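Non-structural polyprotein (Sindbis virus, PDB 4GUA) serves as a precursor of the alphavirus replicase, here linking a macro domain and a zinc-binding domain to a cysteine protease that probably processes the polyprotein. Local coordinates at residues K62-M66 against G126-L131; L145-N149 against A664-I668; N352-E358 against V481-C485. All blocks are in the same frame, centred on the assembly; numbering follows the deposited sequence.

Contact 1 (K62-M66 against G126-L131); sequences KFFGM and GTQLDL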
loop_
_atom_site.group_PDB
_atom_site.type_symbol
_atom_site.label_atom_id
_atom_site.label_comp_id
_atom_site.label_asym_id
_atom_site.label_seq_id
_atom_site.Cartn_x
_atom_site.Cartn_y
_atom_site.Cartn_z
ATOM N N LYS A 62 -15.113 13.702 9.231
ATOM C CA LYS A 62 -16.061 14.784 9.028
ATOM C C LYS A 62 -16.225 15.687 10.247
ATOM O O LYS A 62 -16.302 16.894 10.098
ATOM C CB LYS A 62 -17.413 14.227 8.585
ATOM C CG LYS A 62 -17.507 13.974 7.091
ATOM C CD LYS A 62 -17.378 15.283 6.315
ATOM C CE LYS A 62 -17.174 15.056 4.844
ATOM N NZ LYS A 62 -15.758 14.699 4.598
ATOM N N PHE A 63 -16.290 15.114 11.444
ATOM C CA PHE A 63 -16.437 15.920 12.660
ATOM C C PHE A 63 -15.129 16.515 13.189
ATOM O O PHE A 63 -15.076 17.683 13.554
ATOM C CB PHE A 63 -17.112 15.106 13.770
ATOM C CG PHE A 63 -18.606 15.067 13.665
ATOM C CD1 PHE A 63 -19.239 14.091 12.917
ATOM C CD2 PHE A 63 -19.379 16.024 14.298
ATOM C CE1 PHE A 63 -20.618 14.064 12.813
ATOM C CE2 PHE A 63 -20.754 16.004 14.194
ATOM C CZ PHE A 63 -21.375 15.023 13.449
ATOM N N PHE A 64 -14.100 15.682 13.292
ATOM C CA PHE A 64 -12.828 16.088 13.887
ATOM C C PHE A 64 -11.683 16.394 12.903
ATOM O O PHE A 64 -10.571 16.711 13.323
ATOM C CB PHE A 64 -12.404 15.042 14.912
ATOM C CG PHE A 64 -13.520 14.639 15.837
ATOM C CD1 PHE A 64 -14.145 15.580 16.637
ATOM C CD2 PHE A 64 -13.957 13.329 15.893
ATOM C CE1 PHE A 64 -15.175 15.224 17.479
ATOM C CE2 PHE A 64 -14.988 12.970 16.739
ATOM C CZ PHE A 64 -15.595 13.922 17.533
ATOM N N GLY A 65 -11.946 16.292 11.605
ATOM C CA GLY A 65 -10.921 16.547 10.602
ATOM C C GLY A 65 -9.703 15.631 10.637
ATOM O O GLY A 65 -8.636 15.995 10.139
ATOM N N MET A 66 -9.856 14.446 11.221
ATOM C CA MET A 66 -8.796 13.442 11.235
ATOM C C MET A 66 -9.395 12.044 11.122
ATOM O O MET A 66 -10.564 11.833 11.452
ATOM C CB MET A 66 -7.986 13.543 12.516
ATOM C CG MET A 66 -7.075 14.757 12.561
ATOM S SD MET A 66 -6.218 14.929 14.133
ATOM C CE MET A 66 -7.537 14.446 15.226
ATOM N N GLY A 126 -21.225 17.965 19.418
ATOM C CA GLY A 126 -21.991 17.636 18.231
ATOM C C GLY A 126 -21.771 18.550 17.045
ATOM O O GLY A 126 -22.530 18.516 16.066
ATOM N N THR A 127 -20.692 19.320 17.085
ATOM C CA THR A 127 -20.436 20.286 16.031
ATOM C C THR A 127 -19.245 19.816 15.223
ATOM O O THR A 127 -18.396 19.079 15.725
ATOM C CB THR A 127 -20.138 21.701 16.589
ATOM O OG1 THR A 127 -19.142 21.630 17.623
ATOM C CG2 THR A 127 -21.409 22.346 17.121
ATOM N N GLN A 128 -19.209 20.219 13.959
ATOM C CA GLN A 128 -18.077 19.945 13.090
ATOM C C GLN A 128 -16.948 20.937 13.374
ATOM O O GLN A 128 -17.155 22.150 13.376
ATOM C CB GLN A 128 -18.517 20.037 11.635
ATOM C CG GLN A 128 -17.445 19.691 10.638
ATOM C CD GLN A 128 -17.984 19.657 9.224
ATOM O OE1 GLN A 128 -18.798 20.491 8.852
ATOM N NE2 GLN A 128 -17.535 18.695 8.430
ATOM N N LEU A 129 -15.751 20.416 13.605
ATOM C CA LEU A 129 -14.601 21.254 13.901
ATOM C C LEU A 129 -13.842 21.646 12.641
ATOM O O LEU A 129 -13.603 20.814 11.771
ATOM C CB LEU A 129 -13.646 20.514 14.834
ATOM C CG LEU A 129 -13.942 20.597 16.333
ATOM C CD1 LEU A 129 -15.428 20.689 16.591
ATOM C CD2 LEU A 129 -13.340 19.404 17.057
ATOM N N ASP A 130 -13.499 22.924 12.528
ATOM C CA ASP A 130 -12.536 23.363 11.531
ATOM C C ASP A 130 -11.207 23.504 12.269
ATOM O O ASP A 130 -11.043 24.420 13.069
ATOM C CB ASP A 130 -12.947 24.707 10.927
ATOM C CG ASP A 130 -12.106 25.087 9.711
ATOM O OD1 ASP A 130 -10.936 24.651 9.622
ATOM O OD2 ASP A 130 -12.606 25.838 8.846
ATOM N N LEU A 131 -10.259 22.608 12.006
ATOM C CA LEU A 131 -9.008 22.588 12.769
ATOM C C LEU A 131 -8.083 23.766 12.463
ATOM O O LEU A 131 -7.236 24.139 13.283
ATOM C CB LEU A 131 -8.247 21.292 12.511
ATOM C CG LEU A 131 -8.922 19.996 12.952
ATOM C CD1 LEU A 131 -7.961 18.830 12.760
ATOM C CD2 LEU A 131 -9.406 20.077 14.387
#

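Contact 2 (L145-N149 against A664-I668); sequences LVPVN and ARKYI. With SO4 (sulfate ion), chain F.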
loop_
_atom_site.group_PDB
_atom_site.type_symbol
_atom_site.label_atom_id
_atom_site.label_comp_id
_atom_site.label_asym_id
_atom_site.label_seq_id
_atom_site.Cartn_x
_atom_site.Cartn_y
_atom_site.Cartn_z
ATOM N N LEU A 145 -12.996 17.767 4.016
ATOM C CA LEU A 145 -12.928 16.840 2.891
ATOM C C LEU A 145 -11.663 15.972 2.890
ATOM O O LEU A 145 -11.676 14.854 2.382
ATOM C CB LEU A 145 -13.057 17.612 1.567
ATOM C CG LEU A 145 -14.366 18.408 1.405
ATOM C CD1 LEU A 145 -14.385 19.216 0.135
ATOM C CD2 LEU A 145 -15.569 17.496 1.425
ATOM N N VAL A 146 -10.572 16.476 3.447
ATOM C CA VAL A 146 -9.367 15.665 3.562
ATOM C C VAL A 146 -8.953 15.596 5.025
ATOM O O VAL A 146 -8.925 16.614 5.721
ATOM C CB VAL A 146 -8.200 16.267 2.741
ATOM C CG1 VAL A 146 -7.012 15.335 2.744
ATOM C CG2 VAL A 146 -8.628 16.542 1.314
ATOM N N PRO A 147 -8.603 14.396 5.498
ATOM C CA PRO A 147 -8.124 14.260 6.875
ATOM C C PRO A 147 -6.725 14.848 6.990
ATOM O O PRO A 147 -5.866 14.485 6.187
ATOM C CB PRO A 147 -8.099 12.747 7.082
ATOM C CG PRO A 147 -7.819 12.211 5.726
ATOM C CD PRO A 147 -8.519 13.126 4.757
ATOM N N VAL A 148 -6.472 15.683 7.988
ATOM C CA VAL A 148 -5.212 16.417 8.019
ATOM C C VAL A 148 -4.060 15.557 8.534
ATOM O O VAL A 148 -2.891 15.877 8.316
ATOM C CB VAL A 148 -5.322 17.702 8.876
ATOM C CG1 VAL A 148 -5.390 17.359 10.359
ATOM C CG2 VAL A 148 -4.153 18.612 8.600
ATOM N N ASN A 149 -4.390 14.452 9.190
ATOM C CA ASN A 149 -3.375 13.627 9.836
ATOM C C ASN A 149 -2.838 12.509 8.955
ATOM O O ASN A 149 -1.987 11.739 9.393
ATOM C CB ASN A 149 -3.938 13.014 11.114
ATOM C CG ASN A 149 -5.031 12.005 10.838
ATOM O OD1 ASN A 149 -5.957 12.273 10.070
ATOM N ND2 ASN A 149 -4.915 10.824 11.436
ATOM N N ALA A 664 -1.298 15.336 3.425
ATOM C CA ALA A 664 -2.684 15.732 3.198
ATOM C C ALA A 664 -2.849 17.249 3.286
ATOM O O ALA A 664 -3.723 17.829 2.640
ATOM C CB ALA A 664 -3.594 15.049 4.190
ATOM N N ARG A 665 -1.987 17.883 4.075
ATOM C CA ARG A 665 -2.071 19.316 4.316
ATOM C C ARG A 665 -2.086 20.073 2.989
ATOM O O ARG A 665 -2.686 21.146 2.875
ATOM C CB ARG A 665 -0.913 19.773 5.216
ATOM C CG ARG A 665 0.395 20.031 4.489
ATOM C CD ARG A 665 1.452 20.631 5.413
ATOM N NE ARG A 665 1.402 22.094 5.432
ATOM C CZ ARG A 665 1.604 22.890 4.379
ATOM N NH1 ARG A 665 1.875 22.390 3.175
ATOM N NH2 ARG A 665 1.529 24.205 4.535
ATOM N N LYS A 666 -1.435 19.501 1.981
ATOM C CA LYS A 666 -1.387 20.113 0.657
ATOM C C LYS A 666 -2.772 20.442 0.107
ATOM O O LYS A 666 -2.961 21.452 -0.564
ATOM C CB LYS A 666 -0.673 19.199 -0.332
ATOM C CG LYS A 666 -1.046 19.500 -1.774
ATOM C CD LYS A 666 -0.054 18.927 -2.772
ATOM C CE LYS A 666 -0.561 19.082 -4.188
ATOM N NZ LYS A 666 -1.402 20.302 -4.341
ATOM N N TYR A 667 -3.736 19.579 0.397
ATOM C CA TYR A 667 -5.103 19.730 -0.092
ATOM C C TYR A 667 -5.992 20.437 0.930
ATOM O O TYR A 667 -7.219 20.450 0.816
ATOM C CB TYR A 667 -5.665 18.374 -0.510
ATOM C CG TYR A 667 -4.826 17.739 -1.592
ATOM C CD1 TYR A 667 -4.936 18.160 -2.911
ATOM C CD2 TYR A 667 -3.906 16.748 -1.298
ATOM C CE1 TYR A 667 -4.164 17.599 -3.913
ATOM C CE2 TYR A 667 -3.125 16.177 -2.295
ATOM C CZ TYR A 667 -3.259 16.610 -3.600
ATOM O OH TYR A 667 -2.488 16.043 -4.594
ATOM N N ILE A 668 -5.357 21.014 1.942
ATOM C CA ILE A 668 -6.070 21.678 3.017
ATOM C C ILE A 668 -5.464 23.057 3.263
ATOM O O ILE A 668 -6.109 24.075 2.999
ATOM C CB ILE A 668 -5.990 20.856 4.340
ATOM C CG1 ILE A 668 -6.546 19.442 4.143
ATOM C CG2 ILE A 668 -6.725 21.558 5.476
ATOM C CD1 ILE A 668 -6.105 18.455 5.225
HETATM S S SO4 F . -1.813 10.626 13.359
HETATM O O1 SO4 F . -0.507 11.258 13.190
HETATM O O2 SO4 F . -1.711 9.538 14.328
HETATM O O3 SO4 F . -2.769 11.620 13.852
HETATM O O4 SO4 F . -2.256 10.084 12.074
#

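Contact 3 (N352-E358 against V481-C485); sequences NIADCQE and VTIYC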
loop_
_atom_site.group_PDB
_atom_site.type_symbol
_atom_site.label_atom_id
_atom_site.label_comp_id
_atom_site.label_asym_id
_atom_site.label_seq_id
_atom_site.Cartn_x
_atom_site.Cartn_y
_atom_site.Cartn_z
ATOM N N ASN A 352 26.807 -9.469 -24.719
ATOM C CA ASN A 352 27.520 -8.483 -23.920
ATOM C C ASN A 352 26.577 -7.350 -23.541
ATOM O O ASN A 352 25.987 -6.703 -24.409
ATOM C CB ASN A 352 28.712 -7.929 -24.702
ATOM C CG ASN A 352 29.481 -6.875 -23.928
ATOM O OD1 ASN A 352 29.214 -6.637 -22.749
ATOM N ND2 ASN A 352 30.432 -6.227 -24.594
ATOM N N ILE A 353 26.436 -7.105 -22.244
ATOM C CA ILE A 353 25.453 -6.144 -21.762
ATOM C C ILE A 353 25.748 -4.727 -22.250
ATOM O O ILE A 353 24.841 -3.899 -22.350
ATOM C CB ILE A 353 25.363 -6.157 -20.217
ATOM C CG1 ILE A 353 24.027 -5.575 -19.754
ATOM C CG2 ILE A 353 26.536 -5.403 -19.598
ATOM C CD1 ILE A 353 23.814 -5.651 -18.254
ATOM N N ALA A 354 27.008 -4.450 -22.572
ATOM C CA ALA A 354 27.384 -3.124 -23.056
ATOM C C ALA A 354 26.618 -2.767 -24.323
ATOM O O ALA A 354 26.422 -1.590 -24.635
ATOM C CB ALA A 354 28.879 -3.059 -23.314
ATOM N N ASP A 355 26.174 -3.787 -25.046
ATOM C CA ASP A 355 25.481 -3.579 -26.311
ATOM C C ASP A 355 23.956 -3.525 -26.154
ATOM O O ASP A 355 23.225 -3.477 -27.146
ATOM C CB ASP A 355 25.890 -4.660 -27.322
ATOM C CG ASP A 355 27.305 -4.452 -27.867
ATOM O OD1 ASP A 355 27.662 -3.292 -28.174
ATOM O OD2 ASP A 355 28.054 -5.448 -27.994
ATOM N N CYS A 356 23.477 -3.533 -24.916
ATOM C CA CYS A 356 22.040 -3.597 -24.661
ATOM C C CYS A 356 21.252 -2.471 -25.343
ATOM O O CYS A 356 21.738 -1.346 -25.489
ATOM C CB CYS A 356 21.764 -3.593 -23.152
ATOM S SG CYS A 356 22.211 -2.074 -22.281
ATOM N N GLN A 357 20.037 -2.806 -25.779
ATOM C CA GLN A 357 19.112 -1.840 -26.369
ATOM C C GLN A 357 18.095 -1.293 -25.361
ATOM O O GLN A 357 17.273 -0.451 -25.709
ATOM C CB GLN A 357 18.366 -2.478 -27.546
ATOM C CG GLN A 357 19.225 -2.737 -28.777
ATOM C CD GLN A 357 19.793 -1.457 -29.371
ATOM O OE1 GLN A 357 19.044 -0.565 -29.780
ATOM N NE2 GLN A 357 21.119 -1.357 -29.419
ATOM N N GLU A 358 18.136 -1.772 -24.121
ATOM C CA GLU A 358 17.158 -1.359 -23.110
ATOM C C GLU A 358 17.437 0.062 -22.634
ATOM O O GLU A 358 18.580 0.505 -22.666
ATOM C CB GLU A 358 17.174 -2.321 -21.921
ATOM C CG GLU A 358 16.556 -3.687 -22.198
ATOM C CD GLU A 358 17.404 -4.556 -23.102
ATOM O OE1 GLU A 358 18.643 -4.400 -23.088
ATOM O OE2 GLU A 358 16.829 -5.407 -23.819
ATOM N N VAL A 481 12.050 -6.414 -18.369
ATOM C CA VAL A 481 13.375 -6.707 -17.837
ATOM C C VAL A 481 14.127 -7.716 -18.690
ATOM O O VAL A 481 13.599 -8.762 -19.048
ATOM C CB VAL A 481 13.295 -7.236 -16.389
ATOM C CG1 VAL A 481 14.678 -7.602 -15.877
ATOM C CG2 VAL A 481 12.656 -6.199 -15.485
ATOM N N THR A 482 15.358 -7.368 -19.041
ATOM C CA THR A 482 16.241 -8.283 -19.744
ATOM C C THR A 482 17.461 -8.603 -18.878
ATOM O O THR A 482 18.293 -7.739 -18.608
ATOM C CB THR A 482 16.703 -7.691 -21.081
ATOM O OG1 THR A 482 15.560 -7.454 -21.915
ATOM C CG2 THR A 482 17.653 -8.644 -21.786
ATOM N N ILE A 483 17.531 -9.851 -18.426
ATOM C CA ILE A 483 18.646 -10.345 -17.635
ATOM C C ILE A 483 19.772 -10.824 -18.548
ATOM O O ILE A 483 19.581 -11.714 -19.382
ATOM C CB ILE A 483 18.188 -11.506 -16.731
ATOM C CG1 ILE A 483 17.002 -11.061 -15.872
ATOM C CG2 ILE A 483 19.328 -11.995 -15.860
ATOM C CD1 ILE A 483 16.373 -12.166 -15.062
ATOM N N TYR A 484 20.944 -10.220 -18.386
ATOM C CA TYR A 484 22.107 -10.534 -19.209
ATOM C C TYR A 484 23.007 -11.438 -18.407
ATOM O O TYR A 484 23.275 -11.152 -17.245
ATOM C CB TYR A 484 22.855 -9.254 -19.588
ATOM C CG TYR A 484 22.271 -8.541 -20.782
ATOM C CD1 TYR A 484 21.056 -7.874 -20.693
ATOM C CD2 TYR A 484 22.937 -8.529 -21.996
ATOM C CE1 TYR A 484 20.514 -7.222 -21.786
ATOM C CE2 TYR A 484 22.407 -7.878 -23.095
ATOM C CZ TYR A 484 21.194 -7.224 -22.987
ATOM O OH TYR A 484 20.663 -6.576 -24.083
ATOM N N CYS A 485 23.462 -12.539 -18.995
ATOM C CA CYS A 485 24.331 -13.420 -18.231
ATOM C C CYS A 485 25.461 -14.170 -18.931
ATOM O O CYS A 485 25.286 -14.773 -19.993
ATOM C CB CYS A 485 23.460 -14.463 -17.530
ATOM S SG CYS A 485 22.275 -15.251 -18.637
#

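Contact 1 (K62-M66 against G126-L131)
Phe63, Gln128 and Leu131 carry most of this contact, where the end of helix 52-64 meets the short strand 128-129. Phe63 loses the most surface. Its ring reaches along the incoming chain and meets two backbone carbonyls at its edge. CE2 of Phe63 lies 3.6 Å from O of Gly126, and CD2 of Phe63 lies 3.5 Å from O of Thr127. The Phe63 backbone also takes part: its O accepts a nearly straight hydrogen bond of 2.8 Å from N of Leu129.

Gln128 makes the second polar link. Its extended side chain brings NE2 to 2.7 Å from O of Lys62, a hydrogen bond. The same amide also bonds to Ser140 and, through OE1, to Arg137.

Leu131 fills the space beyond the helix end. Its CD1 approaches O of Phe64 at 3.4 Å and CG of Met66 at 4.2 Å. Gly65 leaves the helix with positive phi, and an ideal CB there would come within 3.3 Å of CD1 of Leu131. A side chain would therefore be crowded. Nearby, CD1 of Phe64 packs 3.9 Å from CD2 of Leu129. Phe120 on helix 119-122 touches Phe64, Met66, Leu129 and Leu131, and so packs against this apolar cluster in the protease.

Carbonyls in the last turn of a helix lack donors further along it. Here a backbone amide and a side-chain amide supply hydrogens to two of them. The chemistry thus satisfies two carbonyls at the helix end in a buried, largely apolar setting.

Contact 2 (L145-N149 against A664-I668)
Val146 lies over the last modelled turn of the chain and overlaps three of its residues. Its CG1 is 3.7 Å from CB of Ala664. Its CG2 is 3.9 Å from CB of Tyr667, and its CB is 3.8 Å from CG1 of Ile668. The backbone of 145-149 runs on across the same turn. O of Pro147 comes to 3.1 Å from CB of Ala664, a tight approach. Val148 then meets the tip of Ile668, with CB of Val148 3.8 Å from CD1 of Ile668.

Ala664 opens a short 3-10 segment, 664-666, and Tyr667 and Ile668 follow directly. N of Tyr667 donates a hydrogen bond to O of Ala664 at 2.8 Å, and N of Ile668 donates one to O of Arg665 at 2.8 Å. This curl gathers Ala664, Tyr667 and Ile668 toward the valines. The ring of Tyr667 leads away, and its hydroxyl hydrogen-bonds to Leu156. Asn149 stays outside the packing. Its ND2 binds O4 of a sulfate ion at 2.8 Å and also bonds to Asp67.

The contact between the segments is apolar and without polar pairing. It is an interdomain interface within one continuous precursor chain. A protease loop of the nsP2 part packs on the last modelled residues, about 515 residues later, which fall in the zinc-binding family of the nsP3 part.

Contact 3 (N352-E358 against V481-C485)
The carboxylate of Glu358 accepts two hydrogen bonds from strand 480-484. OH of Tyr484 donates to OE1 of Glu358 at 3.1 Å, and OG1 of Thr482 donates to OE2 of Glu358 at 3.1 Å. Thr482 and Tyr484 are two apart on the strand, so both point toward the loop. One acid can thus bridge them.

Packing follows from the Tyr484 ring, which loses more surface than any other residue here. CG1 of Ile353 sits over one ring face, 3.9 Å from the Tyr484 centroid and 23° off the normal, a CH-pi contact. CB of Cys356 lies 3.7 Å from CZ of Tyr484, close to the hydroxyl end. The loop is shaped by an Asx turn, in which OD1 of Asn352 accepts from N of Ala354 at 3.1 Å, and by the 3-10 segment 353-355. These turns place Ile353 against the ring.

The loop links strands 346-349 and 360-364 of the mixed sheet, as expected for a macro domain. It passes over strands 480-484 and 445-448, which lie between them. Glu358 and Tyr484 also touch Ala447 on strand 445-448. Beyond the loop, Ile353 and Ala354 pack on helix 375-382, and Asp355 makes a salt bridge to Arg382. Ile483 points away from the loop and meets Ile494 of helix 488-502, which packs on the other face of the strand.

Overall arrangement
From the N terminus, contact 1 comes first. It closes a loop of 59 residues within the protease, from the end of helix 52-64 to strand 128-129. Contact 2 opens just afterwards and closes only at the last modelled residues, so it spans nearly the whole remaining chain. Contact 3 falls within that span and closes a 122-residue loop in the macro-type sheet. Contacts 1 and 2 touch: Gly65 and Val148 are probably hydrogen-bonded through their backbones, so the protease core and the C-terminal turn share one packed region. Contact 3 stands apart, its centre about 45 Å from that of contact 2 and about 56 Å from that of contact 1.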